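Local coordinates for amine Dehydrogenase (Pseudomonas putida, PDB 1JMX), which probably takes part in amine oxidation as the subunit of a quinohemoprotein whose two covalently bound c-type hemes are thought to carry electrons, at residues I52-D55 against D56-T59. Numbering follows the deposited sequence.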
loop_
_atom_site.group_PDB
_atom_site.type_symbol
_atom_site.label_atom_id
_atom_site.label_comp_id
_atom_site.label_asym_id
_atom_site.label_seq_id
_atom_site.Cartn_x
_atom_site.Cartn_y
_atom_site.Cartn_z
ATOM N N ILE A 52 -19.737 -14.230 -12.646
ATOM C CA ILE A 52 -20.014 -13.374 -13.799
ATOM C C ILE A 52 -18.864 -13.385 -14.803
ATOM O O ILE A 52 -17.699 -13.277 -14.430
ATOM C CB ILE A 52 -20.348 -11.911 -13.334
ATOM C CG1 ILE A 52 -20.823 -11.059 -14.506
ATOM C CG2 ILE A 52 -19.150 -11.269 -12.645
ATOM C CD1 ILE A 52 -21.430 -9.750 -14.082
ATOM N N SER A 53 -19.190 -13.548 -16.079
ATOM C CA SER A 53 -18.174 -13.577 -17.128
ATOM C C SER A 53 -17.637 -12.177 -17.375
ATOM O O SER A 53 -18.252 -11.193 -16.967
ATOM C CB SER A 53 -18.769 -14.132 -18.425
ATOM O OG SER A 53 -19.794 -13.284 -18.917
ATOM N N ASP A 54 -16.500 -12.096 -18.062
ATOM C CA ASP A 54 -15.876 -10.812 -18.375
ATOM C C ASP A 54 -16.756 -9.984 -19.289
ATOM O O ASP A 54 -16.830 -8.770 -19.154
ATOM C CB ASP A 54 -14.502 -11.019 -19.018
ATOM C CG ASP A 54 -13.506 -11.686 -18.081
ATOM O OD1 ASP A 54 -13.596 -11.509 -16.845
ATOM O OD2 ASP A 54 -12.629 -12.402 -18.587
ATOM N N ASP A 55 -17.433 -10.661 -20.211
ATOM C CA ASP A 55 -18.338 -10.016 -21.151
ATOM C C ASP A 55 -19.495 -9.335 -20.435
ATOM O O ASP A 55 -19.771 -8.166 -20.673
ATOM C CB ASP A 55 -18.900 -11.039 -22.145
ATOM C CG ASP A 55 -17.907 -11.417 -23.235
ATOM O OD1 ASP A 55 -18.351 -11.632 -24.384
ATOM O OD2 ASP A 55 -16.689 -11.516 -22.954
ATOM N N ASP A 56 -20.182 -10.082 -19.575
ATOM C CA ASP A 56 -21.312 -9.546 -18.825
ATOM C C ASP A 56 -20.879 -8.468 -17.842
ATOM O O ASP A 56 -21.643 -7.548 -17.546
ATOM C CB ASP A 56 -22.056 -10.669 -18.095
ATOM C CG ASP A 56 -22.835 -11.576 -19.044
ATOM O OD1 ASP A 56 -23.296 -12.636 -18.578
ATOM O OD2 ASP A 56 -22.991 -11.239 -20.241
ATOM N N ARG A 57 -19.657 -8.591 -17.331
ATOM C CA ARG A 57 -19.130 -7.600 -16.403
ATOM C C ARG A 57 -18.943 -6.309 -17.184
ATOM O O ARG A 57 -19.339 -5.247 -16.714
ATOM C CB ARG A 57 -17.811 -8.060 -15.772
ATOM C CG ARG A 57 -17.288 -7.114 -14.692
ATOM C CD ARG A 57 -16.147 -7.724 -13.901
ATOM N NE ARG A 57 -15.019 -8.074 -14.756
ATOM C CZ ARG A 57 -13.844 -8.508 -14.314
ATOM N NH1 ARG A 57 -13.617 -8.659 -13.016
ATOM N NH2 ARG A 57 -12.883 -8.785 -15.176
ATOM N N ARG A 58 -18.413 -6.416 -18.404
ATOM C CA ARG A 58 -18.213 -5.248 -19.265
ATOM C C ARG A 58 -19.537 -4.574 -19.571
ATOM O O ARG A 58 -19.610 -3.352 -19.663
ATOM C CB ARG A 58 -17.543 -5.629 -20.590
ATOM C CG ARG A 58 -16.027 -5.555 -20.561
ATOM C CD ARG A 58 -15.430 -5.688 -21.948
ATOM N NE ARG A 58 -15.709 -6.986 -22.553
ATOM C CZ ARG A 58 -15.079 -8.113 -22.233
ATOM N NH1 ARG A 58 -14.134 -8.117 -21.302
ATOM N NH2 ARG A 58 -15.355 -9.233 -22.890
ATOM N N THR A 59 -20.581 -5.381 -19.736
ATOM C CA THR A 59 -21.906 -4.855 -20.030
ATOM C C THR A 59 -22.436 -4.053 -18.851
ATOM O O THR A 59 -22.925 -2.942 -19.031
ATOM C CB THR A 59 -22.901 -5.985 -20.380
ATOM O OG1 THR A 59 -22.425 -6.697 -21.528
ATOM C CG2 THR A 59 -24.294 -5.412 -20.685
HETATM O O HOH W 1 -22.105 -14.284 -16.455
HETATM O O HOH W 2 -14.959 -7.472 -17.575
HETATM O O HOH W 3 -19.088 -7.090 -23.381
#
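Ser53 is the N-cap of the helix that begins at Asp54: its OG, held between the backbone N and the carbonyl carbon (chi1 64°), accepts the amide hydrogen of Asp56 along a nearly straight line, OG to N 3.3 Å. A water joins the Ser53 amide to the Asp56 carboxylate, giving the start of the helix a second link to that residue. The first helical turn then follows, with Arg57 N, Arg58 N and Thr59 N bonded to the carbonyls of Ser53, Asp54 and Asp55. Asp55 O also accepts from Thr59 OG1 at 3.2 Å, the hydroxyl lying above the carbonyl plane.

Two acid-base pairs flank this turn, the members of each side by side. Asp55 OD2 meets Arg58 NH2 at 2.6 Å, the carboxylate and guanidinium planes turned 63° apart. A bend at chi3 (-63°) turns the Arg58 chain back, and one guanidinium face lies over the Asp54 carbonyl oxygen, which is offset toward the rim. Replacing Arg58 by alanine is likely to leave the Asp55 carboxylate without its close counter-charge and to uncover that carbonyl. The Asp54–Arg57 pair is looser: Asp54 OD1 sits 3.3 Å from Arg57 NH2 but well out of the guanidinium plane, so the attraction is purely of charge, while a water bridges Arg57 NE to Asp54 O. Both residues have stronger partners on a neighbouring protein chain, a basic side chain for Asp54 and the backbone for Arg57, and Arg58 NH1 meets an acidic side chain there.

Ile52 lays CG1 against Asp56 CB at 3.8 Å, and in this heme-binding, cytochrome c-like region its side chain lies about 4 Å from a heme c. The start of helix 54-67 packs against helix 34-48, where Gln45 OE1 accepts a hydrogen bond from Arg57 NH1, and against helix 4-12, whose Leu7 touches Asp56 and Thr59.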